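Local coordinates for 6-phosphogluconolactonase (Trypanosoma cruzi, PDB 6VYE), which probably hydrolyses 6-phosphogluconolactone to 6-phosphogluconate, the second step of the oxidative pentose phosphate pathway, at residues L70-R75 with D106-L111; A76-F81 with A143-T148; A137-I142 with M187-S192. One frame throughout, in Å; residues are numbered along the deposited sequence.

Contact 1 (L70-R75 with D106-L111); sequences LLKEER and DIPEDL
Asp106 meets Lys72 through its main chain: the carbonyl oxygen lies alongside the aliphatic part of the lysine, with Lys72 CB, CG, CD and CE all close to it and CE 3.4 Å from Asp106 O. That oxygen is buried with no polar partner in the model, whereas the carboxylate is engaged elsewhere, OD1 bonding to His64 NE2. Ile107 follows, its terminal CD1 resting against Leu71 CB at 3.8 Å. Pro108 brings its ring up to the Lys72 carbonyl; its CG is 3.6 Å from Lys72 O, and its CB sits near the plane of the Arg75 guanidinium, at the edge. Asp110 then closes a two-pronged salt bridge, in which the carboxylate lies nearly coplanar with the guanidinium. Arg75 NH1 reaches Asp110 OD1 at 3.0 Å and NH2 reaches OD2 at 2.9 Å, both bonds nearly straight (174° and 173°) and both received on syn lone pairs, which fixes the rotation of the two groups. Leu111 covers one face of the guanidinium with CD2, while its CD1 lies 3.6 Å from Arg75 CA. The contact joins helix 68-73 and the turn that follows it to the loop after helix 95-104, next to strand 77-85: Leu71 and Ile107 both touch Phe79, Leu111 touches Arg78, and Leu70 turns to helix 24-38.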
ATOM      1  N   LEU A  70       2.803  19.360  10.166  1.00 14.05           N
ATOM      2  CA  LEU A  70       1.475  18.870   9.778  1.00 15.38           C
ATOM      3  C   LEU A  70       1.264  17.497  10.421  1.00 16.17           C
ATOM      4  O   LEU A  70       0.150  17.257  10.879  1.00 16.20           O
ATOM      5  CB  LEU A  70       1.398  18.815   8.256  1.00 14.90           C
ATOM      6  CG  LEU A  70       0.120  18.240   7.671  1.00 16.00           C
ATOM      7  CD1 LEU A  70      -1.087  19.024   8.134  1.00 17.11           C
ATOM      8  CD2 LEU A  70       0.180  18.240   6.156  1.00 17.06           C
ATOM      9  N   LEU A  71       2.299  16.654  10.461  1.00 17.32           N
ATOM     10  CA  LEU A  71       2.188  15.216  10.862  1.00 17.48           C
ATOM     11  C   LEU A  71       2.392  15.040  12.371  1.00 18.83           C
ATOM     12  O   LEU A  71       1.673  14.204  12.997  1.00 21.05           O
ATOM     13  CB  LEU A  71       3.193  14.397  10.047  1.00 16.28           C
ATOM     14  CG  LEU A  71       2.990  14.467   8.532  1.00 17.36           C
ATOM     15  CD1 LEU A  71       4.003  13.610   7.809  1.00 17.51           C
ATOM     16  CD2 LEU A  71       1.569  14.109   8.123  1.00 17.00           C
ATOM     17  N   LYS A  72       3.334  15.769  12.957  1.00 20.78           N
ATOM     18  CA  LYS A  72       3.702  15.625  14.388  1.00 21.20           C
ATOM     19  C   LYS A  72       2.805  16.522  15.250  1.00 21.41           C
ATOM     20  O   LYS A  72       2.090  15.974  16.089  1.00 23.14           O
ATOM     21  CB  LYS A  72       5.194  15.902  14.578  1.00 22.59           C
ATOM     22  CG  LYS A  72       5.679  16.107  16.009  1.00 24.70           C
ATOM     23  CD  LYS A  72       7.171  16.392  16.005  1.00 25.91           C
ATOM     24  CE  LYS A  72       7.919  15.751  17.144  1.00 29.25           C
ATOM     25  NZ  LYS A  72       7.662  16.433  18.425  1.00 29.41           N
ATOM     26  N   GLU A  73       2.850  17.843  15.068  1.00 21.13           N
ATOM     27  CA  GLU A  73       2.079  18.826  15.884  1.00 20.46           C
ATOM     28  C   GLU A  73       0.587  18.744  15.556  1.00 18.34           C
ATOM     29  O   GLU A  73      -0.205  18.876  16.498  1.00 16.22           O
ATOM     30  CB  GLU A  73       2.512  20.274  15.646  1.00 24.66           C
ATOM     31  CG  GLU A  73       3.658  20.708  16.550  1.00 31.39           C
ATOM     32  CD  GLU A  73       4.939  19.943  16.290  1.00 34.77           C
ATOM     33  OE1 GLU A  73       5.252  19.704  15.104  1.00 39.34           O
ATOM     34  OE2 GLU A  73       5.570  19.509  17.269  1.00 40.27           O
ATOM     35  N   GLU A  74       0.215  18.623  14.274  1.00 17.07           N
ATOM     36  CA  GLU A  74      -1.203  18.746  13.842  1.00 18.54           C
ATOM     37  C   GLU A  74      -1.831  17.343  13.736  1.00 16.38           C
ATOM     38  O   GLU A  74      -3.063  17.280  13.519  1.00 15.79           O
ATOM     39  CB  GLU A  74      -1.362  19.568  12.562  1.00 20.52           C
ATOM     40  CG  GLU A  74      -1.023  21.041  12.702  1.00 24.38           C
ATOM     41  CD  GLU A  74      -1.502  21.863  11.507  1.00 29.93           C
ATOM     42  OE1 GLU A  74      -2.718  21.768  11.152  1.00 30.91           O
ATOM     43  OE2 GLU A  74      -0.661  22.559  10.875  1.00 42.06           O
ATOM     44  N   ARG A  75      -1.044  16.275  13.937  1.00 15.33           N
ATOM     45  CA  ARG A  75      -1.551  14.880  14.022  1.00 15.36           C
ATOM     46  C   ARG A  75      -2.439  14.569  12.804  1.00 15.72           C
ATOM     47  O   ARG A  75      -3.572  14.071  13.006  1.00 17.51           O
ATOM     48  CB  ARG A  75      -2.324  14.726  15.342  1.00 15.28           C
ATOM     49  CG  ARG A  75      -1.487  15.026  16.581  1.00 16.07           C
ATOM     50  CD  ARG A  75      -2.240  15.061  17.895  1.00 15.81           C
ATOM     51  NE  ARG A  75      -3.176  13.945  18.000  1.00 17.69           N
ATOM     52  CZ  ARG A  75      -2.867  12.715  18.380  1.00 18.29           C
ATOM     53  NH1 ARG A  75      -1.643  12.405  18.742  1.00 19.51           N
ATOM     54  NH2 ARG A  75      -3.803  11.787  18.444  1.00 20.44           N
ATOM     55  N   ASP A 106       9.776  10.447  14.601  1.00 19.90           N
ATOM     56  CA  ASP A 106       9.323  11.765  15.105  1.00 20.26           C
ATOM     57  C   ASP A 106       7.787  11.911  15.110  1.00 20.03           C
ATOM     58  O   ASP A 106       7.328  13.055  15.244  1.00 19.53           O
ATOM     59  CB  ASP A 106       9.947  12.855  14.250  1.00 21.73           C
ATOM     60  CG  ASP A 106      11.411  13.071  14.600  1.00 23.95           C
ATOM     61  OD1 ASP A 106      12.244  13.192  13.682  1.00 24.23           O
ATOM     62  OD2 ASP A 106      11.700  13.076  15.783  1.00 28.59           O
ATOM     63  N   ILE A 107       7.012  10.831  14.955  1.00 18.98           N
ATOM     64  CA  ILE A 107       5.515  10.869  14.959  1.00 18.31           C
ATOM     65  C   ILE A 107       5.011  10.397  16.318  1.00 18.72           C
ATOM     66  O   ILE A 107       5.519   9.435  16.867  1.00 17.23           O
ATOM     67  CB  ILE A 107       4.952  10.014  13.800  1.00 17.37           C
ATOM     68  CG1 ILE A 107       5.450  10.545  12.464  1.00 17.75           C
ATOM     69  CG2 ILE A 107       3.423   9.910  13.839  1.00 16.86           C
ATOM     70  CD1 ILE A 107       5.154  12.016  12.216  1.00 17.78           C
ATOM     71  N   PRO A 108       3.995  11.051  16.918  1.00 21.23           N
ATOM     72  CA  PRO A 108       3.405  10.559  18.169  1.00 19.97           C
ATOM     73  C   PRO A 108       3.033   9.069  18.087  1.00 20.37           C
ATOM     74  O   PRO A 108       2.633   8.597  17.007  1.00 20.14           O
ATOM     75  CB  PRO A 108       2.166  11.433  18.348  1.00 20.75           C
ATOM     76  CG  PRO A 108       2.520  12.725  17.621  1.00 20.10           C
ATOM     77  CD  PRO A 108       3.386  12.309  16.451  1.00 21.18           C
ATOM     78  N   GLU A 109       3.264   8.341  19.179  1.00 19.91           N
ATOM     79  CA  GLU A 109       3.285   6.853  19.203  1.00 22.95           C
ATOM     80  C   GLU A 109       1.892   6.312  18.872  1.00 21.86           C
ATOM     81  O   GLU A 109       1.802   5.288  18.152  1.00 24.58           O
ATOM     82  CB  GLU A 109       3.801   6.300  20.535  1.00 26.10           C
ATOM     83  CG  GLU A 109       2.894   6.571  21.723  1.00 31.10           C
ATOM     84  CD  GLU A 109       3.334   5.850  22.988  1.00 33.56           C
ATOM     85  OE1 GLU A 109       2.531   5.081  23.539  1.00 37.66           O
ATOM     86  OE2 GLU A 109       4.509   6.015  23.377  1.00 40.20           O
ATOM     87  N   ASP A 110       0.840   6.981  19.325  1.00 20.39           N
ATOM     88  CA  ASP A 110      -0.552   6.546  19.054  1.00 20.23           C
ATOM     89  C   ASP A 110      -0.829   6.626  17.548  1.00 18.72           C
ATOM     90  O   ASP A 110      -1.780   5.972  17.116  1.00 19.07           O
ATOM     91  CB  ASP A 110      -1.572   7.320  19.893  1.00 22.47           C
ATOM     92  CG  ASP A 110      -1.816   8.757  19.447  1.00 24.75           C
ATOM     93  OD1 ASP A 110      -0.857   9.562  19.428  1.00 26.43           O
ATOM     94  OD2 ASP A 110      -2.968   9.062  19.114  1.00 27.56           O
ATOM     95  N   LEU A 111      -0.018   7.361  16.775  1.00 17.62           N
ATOM     96  CA  LEU A 111      -0.242   7.593  15.319  1.00 16.57           C
ATOM     97  C   LEU A 111       0.622   6.632  14.488  1.00 16.12           C
ATOM     98  O   LEU A 111       0.621   6.730  13.262  1.00 14.94           O
ATOM     99  CB  LEU A 111       0.057   9.059  14.994  1.00 15.04           C
ATOM    100  CG  LEU A 111      -0.903  10.117  15.544  1.00 15.34           C
ATOM    101  CD1 LEU A 111      -0.613  11.481  14.904  1.00 14.46           C
ATOM    102  CD2 LEU A 111      -2.357   9.749  15.352  1.00 16.07           C
TER

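Contact 2 (A76-F81 with A143-T148); sequences ALRFFF and ALLLGT
Phe80 and Leu146 reach toward each other tip to tip between strand and helix, Phe80 CZ standing 3.7 Å from Leu146 CD2. Leu145 crosses the same ring obliquely and places its CD1 3.8 Å from Phe80 CZ. The two leucines divide the end of the ring between them: the Leu146 methyl leans toward CE1, the Leu145 methyl toward CE2, so that neighbouring residues of the last helical turn hold the tip of one phenylalanine. The ring also makes an edge-to-face contact with Phe161.

Arg78, two residues earlier on the strand, extends toward the helix from the same side as Phe80. Its chi1 of -163°, with CG anti to the backbone N, carries CG toward the helix. Leu145 CD2 lies over one face of the guanidinium, 4.2 Å from Arg78 NH1. No hydrogen bond links the two segments; the contact is apolar, with the arginine bordering it and making a weak, long ion pair with Asp110. The helix finishes here, Gly147 leaving the helical conformation with positive phi.

Leu77, Phe79 and Phe81 lie on the other face of strand 77-85, where Leu77 touches helix 24-38 and Phe79 and Phe81 touch helix 95-104. With helix 128-146 packed on the Arg78 and Phe80 face, the strand is sandwiched between helical layers, as in the three-layer alpha/beta/alpha, Rossmann-like fold to which the glucosamine-6-phosphate isomerase/6-phosphogluconolactonase family belongs.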
ATOM      1  N   ALA A  76      -1.996  14.878  11.586  1.00 14.55           N
ATOM      2  CA  ALA A  76      -2.815  14.745  10.364  1.00 15.16           C
ATOM      3  C   ALA A  76      -3.006  13.285   9.923  1.00 15.25           C
ATOM      4  O   ALA A  76      -4.057  13.020   9.287  1.00 16.72           O
ATOM      5  CB  ALA A  76      -2.221  15.561   9.265  1.00 15.41           C
ATOM      6  N   LEU A  77      -2.114  12.365  10.297  1.00 14.93           N
ATOM      7  CA  LEU A  77      -2.079  10.982   9.745  1.00 14.22           C
ATOM      8  C   LEU A  77      -1.869   9.957  10.861  1.00 14.38           C
ATOM      9  O   LEU A  77      -1.044  10.174  11.782  1.00 13.36           O
ATOM     10  CB  LEU A  77      -0.968  10.832   8.686  1.00 14.79           C
ATOM     11  CG  LEU A  77      -1.237  11.473   7.317  1.00 16.15           C
ATOM     12  CD1 LEU A  77      -0.071  11.272   6.359  1.00 17.02           C
ATOM     13  CD2 LEU A  77      -2.514  10.984   6.669  1.00 16.27           C
ATOM     14  N   ARG A  78      -2.539   8.825  10.694  1.00 13.21           N
ATOM     15  CA  ARG A  78      -2.323   7.593  11.476  1.00 14.02           C
ATOM     16  C   ARG A  78      -1.773   6.565  10.487  1.00 13.20           C
ATOM     17  O   ARG A  78      -2.428   6.258   9.468  1.00 11.85           O
ATOM     18  CB  ARG A  78      -3.617   7.184  12.179  1.00 14.15           C
ATOM     19  CG  ARG A  78      -3.397   6.188  13.296  1.00 16.26           C
ATOM     20  CD  ARG A  78      -4.739   5.598  13.751  1.00 17.57           C
ATOM     21  NE  ARG A  78      -5.582   6.605  14.411  1.00 19.80           N
ATOM     22  CZ  ARG A  78      -5.417   7.049  15.660  1.00 21.29           C
ATOM     23  NH1 ARG A  78      -4.425   6.624  16.427  1.00 21.64           N
ATOM     24  NH2 ARG A  78      -6.224   7.963  16.141  1.00 22.14           N
ATOM     25  N   PHE A  79      -0.538   6.165  10.750  1.00 12.76           N
ATOM     26  CA  PHE A  79       0.307   5.373   9.843  1.00 12.79           C
ATOM     27  C   PHE A  79       0.103   3.888  10.153  1.00 12.54           C
ATOM     28  O   PHE A  79       0.470   3.430  11.257  1.00 13.62           O
ATOM     29  CB  PHE A  79       1.768   5.812   9.984  1.00 12.48           C
ATOM     30  CG  PHE A  79       2.048   7.232   9.540  1.00 13.10           C
ATOM     31  CD1 PHE A  79       2.304   7.503   8.209  1.00 12.81           C
ATOM     32  CD2 PHE A  79       2.107   8.270  10.464  1.00 13.29           C
ATOM     33  CE1 PHE A  79       2.553   8.799   7.784  1.00 13.02           C
ATOM     34  CE2 PHE A  79       2.362   9.571  10.046  1.00 13.99           C
ATOM     35  CZ  PHE A  79       2.649   9.814   8.715  1.00 13.70           C
ATOM     36  N   PHE A  80      -0.411   3.174   9.168  1.00 12.79           N
ATOM     37  CA  PHE A  80      -0.553   1.696   9.122  1.00 14.02           C
ATOM     38  C   PHE A  80       0.342   1.175   8.000  1.00 13.57           C
ATOM     39  O   PHE A  80       0.897   1.970   7.275  1.00 13.53           O
ATOM     40  CB  PHE A  80      -2.005   1.332   8.839  1.00 13.74           C
ATOM     41  CG  PHE A  80      -2.992   1.734   9.907  1.00 14.28           C
ATOM     42  CD1 PHE A  80      -3.481   3.033   9.984  1.00 14.31           C
ATOM     43  CD2 PHE A  80      -3.469   0.805  10.820  1.00 15.18           C
ATOM     44  CE1 PHE A  80      -4.398   3.406  10.960  1.00 14.58           C
ATOM     45  CE2 PHE A  80      -4.363   1.185  11.817  1.00 15.85           C
ATOM     46  CZ  PHE A  80      -4.816   2.491  11.893  1.00 15.32           C
ATOM     47  N   PHE A  81       0.453  -0.133   7.863  1.00 15.35           N
ATOM     48  CA  PHE A  81       1.275  -0.776   6.812  1.00 16.79           C
ATOM     49  C   PHE A  81       0.365  -1.610   5.929  1.00 17.73           C
ATOM     50  O   PHE A  81      -0.469  -2.349   6.477  1.00 19.02           O
ATOM     51  CB  PHE A  81       2.411  -1.565   7.451  1.00 17.11           C
ATOM     52  CG  PHE A  81       3.403  -0.653   8.112  1.00 15.70           C
ATOM     53  CD1 PHE A  81       4.505  -0.188   7.410  1.00 15.30           C
ATOM     54  CD2 PHE A  81       3.149  -0.160   9.381  1.00 16.40           C
ATOM     55  CE1 PHE A  81       5.392   0.689   8.011  1.00 15.25           C
ATOM     56  CE2 PHE A  81       4.014   0.761   9.959  1.00 17.29           C
ATOM     57  CZ  PHE A  81       5.146   1.162   9.276  1.00 16.13           C
ATOM     58  N   ALA A 143      -9.417  -2.602  13.168  1.00 20.35           N
ATOM     59  CA  ALA A 143     -10.874  -2.529  13.464  1.00 20.12           C
ATOM     60  C   ALA A 143     -11.088  -1.632  14.693  1.00 19.31           C
ATOM     61  O   ALA A 143     -11.973  -0.751  14.651  1.00 17.78           O
ATOM     62  CB  ALA A 143     -11.450  -3.918  13.653  1.00 19.24           C
ATOM     63  N   LEU A 144     -10.238  -1.775  15.703  1.00 18.91           N
ATOM     64  CA  LEU A 144     -10.340  -0.980  16.949  1.00 19.64           C
ATOM     65  C   LEU A 144     -10.071   0.498  16.637  1.00 20.17           C
ATOM     66  O   LEU A 144     -10.801   1.364  17.163  1.00 20.05           O
ATOM     67  CB  LEU A 144      -9.335  -1.488  17.977  1.00 20.99           C
ATOM     68  CG  LEU A 144      -9.346  -0.683  19.274  1.00 24.37           C
ATOM     69  CD1 LEU A 144     -10.642  -0.931  20.047  1.00 23.37           C
ATOM     70  CD2 LEU A 144      -8.149  -1.030  20.141  1.00 27.07           C
ATOM     71  N   LEU A 145      -9.043   0.798  15.846  1.00 18.29           N
ATOM     72  CA  LEU A 145      -8.579   2.196  15.668  1.00 16.99           C
ATOM     73  C   LEU A 145      -9.487   2.912  14.675  1.00 17.76           C
ATOM     74  O   LEU A 145      -9.636   4.157  14.813  1.00 21.22           O
ATOM     75  CB  LEU A 145      -7.124   2.219  15.177  1.00 16.13           C
ATOM     76  CG  LEU A 145      -6.089   1.826  16.233  1.00 17.84           C
ATOM     77  CD1 LEU A 145      -4.730   1.570  15.618  1.00 16.33           C
ATOM     78  CD2 LEU A 145      -6.006   2.887  17.332  1.00 19.08           C
ATOM     79  N   LEU A 146      -9.952   2.215  13.637  1.00 16.32           N
ATOM     80  CA  LEU A 146     -10.693   2.851  12.512  1.00 17.67           C
ATOM     81  C   LEU A 146     -12.181   2.521  12.582  1.00 18.75           C
ATOM     82  O   LEU A 146     -12.950   3.247  11.938  1.00 18.43           O
ATOM     83  CB  LEU A 146     -10.139   2.366  11.170  1.00 17.77           C
ATOM     84  CG  LEU A 146      -8.650   2.610  10.916  1.00 17.65           C
ATOM     85  CD1 LEU A 146      -8.374   2.446   9.455  1.00 17.12           C
ATOM     86  CD2 LEU A 146      -8.205   3.987  11.386  1.00 18.92           C
ATOM     87  N   GLY A 147     -12.549   1.432  13.263  1.00 21.76           N
ATOM     88  CA  GLY A 147     -13.880   0.833  13.095  1.00 23.77           C
ATOM     89  C   GLY A 147     -14.014   0.224  11.713  1.00 24.38           C
ATOM     90  O   GLY A 147     -13.053   0.290  10.902  1.00 22.12           O
ATOM     91  N   THR A 148     -15.171  -0.372  11.449  1.00 25.31           N
ATOM     92  CA  THR A 148     -15.432  -1.171  10.234  1.00 28.92           C
ATOM     93  C   THR A 148     -16.829  -0.815   9.740  1.00 32.89           C
ATOM     94  O   THR A 148     -17.568  -0.164  10.514  1.00 29.80           O
ATOM     95  CB  THR A 148     -15.258  -2.674  10.519  1.00 28.67           C
ATOM     96  OG1 THR A 148     -16.205  -3.038  11.512  1.00 30.84           O
ATOM     97  CG2 THR A 148     -13.890  -3.064  11.030  1.00 29.02           C
TER

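Contact 3 (A137-I142 with M187-S192)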
ATOM      1  N   ALA A 137      -4.302 -10.578  14.171  1.00 19.30           N
ATOM      2  CA  ALA A 137      -3.982  -9.610  15.247  1.00 18.60           C
ATOM      3  C   ALA A 137      -3.995  -8.192  14.649  1.00 18.50           C
ATOM      4  O   ALA A 137      -4.604  -7.313  15.279  1.00 17.72           O
ATOM      5  CB  ALA A 137      -2.665  -9.943  15.897  1.00 17.88           C
ATOM      6  N   TYR A 138      -3.445  -8.000  13.439  1.00 17.15           N
ATOM      7  CA  TYR A 138      -3.415  -6.669  12.791  1.00 17.13           C
ATOM      8  C   TYR A 138      -4.829  -6.272  12.380  1.00 17.75           C
ATOM      9  O   TYR A 138      -5.208  -5.113  12.595  1.00 18.65           O
ATOM     10  CB  TYR A 138      -2.419  -6.637  11.637  1.00 17.29           C
ATOM     11  CG  TYR A 138      -1.960  -5.258  11.265  1.00 16.32           C
ATOM     12  CD1 TYR A 138      -1.398  -4.428  12.212  1.00 17.77           C
ATOM     13  CD2 TYR A 138      -2.018  -4.808   9.961  1.00 17.71           C
ATOM     14  CE1 TYR A 138      -0.940  -3.164  11.884  1.00 17.65           C
ATOM     15  CE2 TYR A 138      -1.561  -3.545   9.614  1.00 17.76           C
ATOM     16  CZ  TYR A 138      -1.033  -2.717  10.581  1.00 17.41           C
ATOM     17  OH  TYR A 138      -0.583  -1.464  10.277  1.00 18.41           O
ATOM     18  N   GLU A 139      -5.615  -7.192  11.838  1.00 19.17           N
ATOM     19  CA  GLU A 139      -7.049  -6.926  11.527  1.00 20.54           C
ATOM     20  C   GLU A 139      -7.777  -6.369  12.770  1.00 20.73           C
ATOM     21  O   GLU A 139      -8.516  -5.345  12.630  1.00 19.23           O
ATOM     22  CB  GLU A 139      -7.743  -8.177  10.993  1.00 22.13           C
ATOM     23  CG  GLU A 139      -9.090  -7.881  10.353  1.00 24.69           C
ATOM     24  CD  GLU A 139      -9.512  -8.800   9.199  1.00 28.79           C
ATOM     25  OE1 GLU A 139      -8.657  -9.534   8.624  1.00 30.80           O
ATOM     26  OE2 GLU A 139     -10.700  -8.757   8.838  1.00 31.90           O
ATOM     27  N   LYS A 140      -7.587  -6.980  13.945  1.00 20.45           N
ATOM     28  CA  LYS A 140      -8.293  -6.551  15.186  1.00 22.80           C
ATOM     29  C   LYS A 140      -7.816  -5.137  15.556  1.00 20.00           C
ATOM     30  O   LYS A 140      -8.638  -4.305  15.926  1.00 17.94           O
ATOM     31  CB  LYS A 140      -8.064  -7.537  16.335  1.00 27.53           C
ATOM     32  CG  LYS A 140      -8.623  -8.944  16.129  1.00 32.97           C
ATOM     33  CD  LYS A 140      -7.969  -9.968  17.097  1.00 38.42           C
ATOM     34  CE  LYS A 140      -7.892 -11.401  16.578  1.00 44.49           C
ATOM     35  NZ  LYS A 140      -6.555 -12.021  16.810  1.00 42.68           N
ATOM     36  N   LYS A 141      -6.527  -4.862  15.398  1.00 19.75           N
ATOM     37  CA  LYS A 141      -5.927  -3.551  15.724  1.00 21.55           C
ATOM     38  C   LYS A 141      -6.564  -2.492  14.810  1.00 19.84           C
ATOM     39  O   LYS A 141      -7.054  -1.495  15.322  1.00 18.54           O
ATOM     40  CB  LYS A 141      -4.406  -3.675  15.594  1.00 25.70           C
ATOM     41  CG  LYS A 141      -3.604  -2.612  16.326  1.00 29.54           C
ATOM     42  CD  LYS A 141      -2.111  -2.726  16.142  1.00 35.36           C
ATOM     43  CE  LYS A 141      -1.421  -3.602  17.156  1.00 39.38           C
ATOM     44  NZ  LYS A 141      -0.047  -3.912  16.691  1.00 44.84           N
ATOM     45  N   ILE A 142      -6.613  -2.740  13.495  1.00 19.36           N
ATOM     46  CA  ILE A 142      -7.180  -1.788  12.501  1.00 19.15           C
ATOM     47  C   ILE A 142      -8.657  -1.545  12.848  1.00 19.04           C
ATOM     48  O   ILE A 142      -9.094  -0.390  12.751  1.00 18.33           O
ATOM     49  CB  ILE A 142      -7.021  -2.288  11.050  1.00 18.56           C
ATOM     50  CG1 ILE A 142      -5.559  -2.466  10.631  1.00 19.50           C
ATOM     51  CG2 ILE A 142      -7.763  -1.344  10.103  1.00 19.12           C
ATOM     52  CD1 ILE A 142      -5.379  -3.155   9.276  1.00 19.69           C
ATOM     53  N   MET A 187     -11.777 -11.621  -0.462  1.00 28.89           N
ATOM     54  CA  MET A 187     -12.850 -10.588  -0.553  1.00 31.73           C
ATOM     55  C   MET A 187     -13.664 -10.509   0.744  1.00 30.74           C
ATOM     56  O   MET A 187     -14.605  -9.716   0.755  1.00 33.32           O
ATOM     57  CB  MET A 187     -13.798 -10.814  -1.739  1.00 34.43           C
ATOM     58  CG  MET A 187     -13.198 -10.457  -3.114  1.00 37.95           C
ATOM     59  SD  MET A 187     -12.340  -8.833  -3.371  1.00 40.61           S
ATOM     60  CE  MET A 187     -11.303  -9.279  -4.769  1.00 43.66           C
ATOM     61  N   HIS A 188     -13.304 -11.218   1.813  1.00 32.00           N
ATOM     62  CA  HIS A 188     -14.033 -11.122   3.110  1.00 33.34           C
ATOM     63  C   HIS A 188     -13.129 -10.539   4.206  1.00 33.20           C
ATOM     64  O   HIS A 188     -13.533  -9.522   4.794  1.00 40.15           O
ATOM     65  CB  HIS A 188     -14.743 -12.453   3.373  1.00 37.69           C
ATOM     66  CG  HIS A 188     -15.792 -12.666   2.327  1.00 42.97           C
ATOM     67  ND1 HIS A 188     -16.984 -11.940   2.318  1.00 42.75           N
ATOM     68  CD2 HIS A 188     -15.786 -13.400   1.187  1.00 41.27           C
ATOM     69  CE1 HIS A 188     -17.688 -12.277   1.252  1.00 39.98           C
ATOM     70  NE2 HIS A 188     -16.973 -13.173   0.542  1.00 39.42           N
ATOM     71  N   ARG A 189     -11.921 -11.073   4.390  1.00 30.82           N
ATOM     72  CA  ARG A 189     -10.946 -10.617   5.414  1.00 28.40           C
ATOM     73  C   ARG A 189     -10.307  -9.284   4.966  1.00 24.37           C
ATOM     74  O   ARG A 189     -10.027  -9.123   3.766  1.00 22.56           O
ATOM     75  CB  ARG A 189      -9.829 -11.653   5.604  1.00 30.84           C
ATOM     76  CG  ARG A 189     -10.236 -13.092   5.878  1.00 33.56           C
ATOM     77  CD  ARG A 189     -11.300 -13.310   6.927  1.00 40.54           C
ATOM     78  NE  ARG A 189     -11.299 -12.303   7.976  1.00 44.45           N
ATOM     79  CZ  ARG A 189     -12.348 -12.018   8.752  1.00 52.23           C
ATOM     80  NH1 ARG A 189     -13.488 -12.686   8.622  1.00 51.24           N
ATOM     81  NH2 ARG A 189     -12.255 -11.064   9.669  1.00 53.92           N
ATOM     82  N   ALA A 190     -10.052  -8.360   5.896  1.00 22.05           N
ATOM     83  CA  ALA A 190      -9.397  -7.059   5.613  1.00 19.52           C
ATOM     84  C   ALA A 190      -7.890  -7.261   5.422  1.00 19.13           C
ATOM     85  O   ALA A 190      -7.278  -6.439   4.718  1.00 16.91           O
ATOM     86  CB  ALA A 190      -9.661  -6.101   6.734  1.00 19.82           C
ATOM     87  N   VAL A 191      -7.314  -8.278   6.090  1.00 17.93           N
ATOM     88  CA  VAL A 191      -5.853  -8.592   6.164  1.00 18.10           C
ATOM     89  C   VAL A 191      -5.665 -10.097   5.930  1.00 19.52           C
ATOM     90  O   VAL A 191      -6.489 -10.894   6.379  1.00 18.44           O
ATOM     91  CB  VAL A 191      -5.255  -8.213   7.527  1.00 19.82           C
ATOM     92  CG1 VAL A 191      -3.734  -8.206   7.463  1.00 20.01           C
ATOM     93  CG2 VAL A 191      -5.801  -6.892   8.071  1.00 21.23           C
ATOM     94  N   SER A 192      -4.623 -10.472   5.218  1.00 19.62           N
ATOM     95  CA  SER A 192      -4.298 -11.878   4.933  1.00 21.00           C
ATOM     96  C   SER A 192      -2.776 -12.012   4.837  1.00 21.48           C
ATOM     97  O   SER A 192      -2.046 -11.184   5.437  1.00 19.72           O
ATOM     98  CB  SER A 192      -5.007 -12.310   3.667  1.00 20.93           C
ATOM     99  OG  SER A 192      -4.911 -13.708   3.512  1.00 22.10           O
TER
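A helix-borne carboxylate, that of Glu139, captures backbone N-H groups at the start of strand 191-194, an outermost strand of the main sheet, beside helix 128-146. Ala190 N gives Glu139 OE2 a nearly straight bond of 3.0 Å (172°), and the next residue's N, of Val191, reaches OE1 at 3.1 Å. The glutamate CG, anti to the backbone N (chi1 -166°), runs out from the helix past Val191. Both donors stand above the carboxylate plane. Arg189 NH2 completes the grip as a salt bridge to Glu139 OE2, 2.9 Å long but more bent (131°), and it comes from the face of the plane opposite to Ala190 N. OE2 thus accepts two bonds, and the positive charge of Arg189 would be expected to stabilise the carboxylate as an anion. In this alpha/beta fold strand 191-194 pairs antiparallel with strand 206-209, and the helix touches both, Val191 on one and, through Ile142, Leu209 on the other. Apolar contacts adjoin the carboxylate, nearer the helix backbone: Val191 CG2 lies 3.7 Å from Glu139 CB as the two side chains slide past each other in opposite directions, and Ile142 CD1 meets Val191 CG2 at 3.9 Å. Tyr138 OH turns toward the sheet, bonded to Val113 O and Phe81 N.

In the fold
From the N terminus, the chain runs off helix 68-73 directly into strand 77-85, so the first segments of contacts 1 and 2 are consecutive. Contact 1 closes a loop of 30 residues that holds all of that strand and helix 95-104. Contact 2 opens inside this loop and closes only at the end of helix 128-146, so the two cross; they also touch, with Leu111 O close to Phe79 N. Contact 3 starts earlier on the same helix and ends on strand 191-194, crossing contact 2 and following contact 1 in series. Contacts 2 and 3 thereby set one helix against an inner strand and the outermost strand 191-194 of the same sheet; contacts 1 and 3 do not touch.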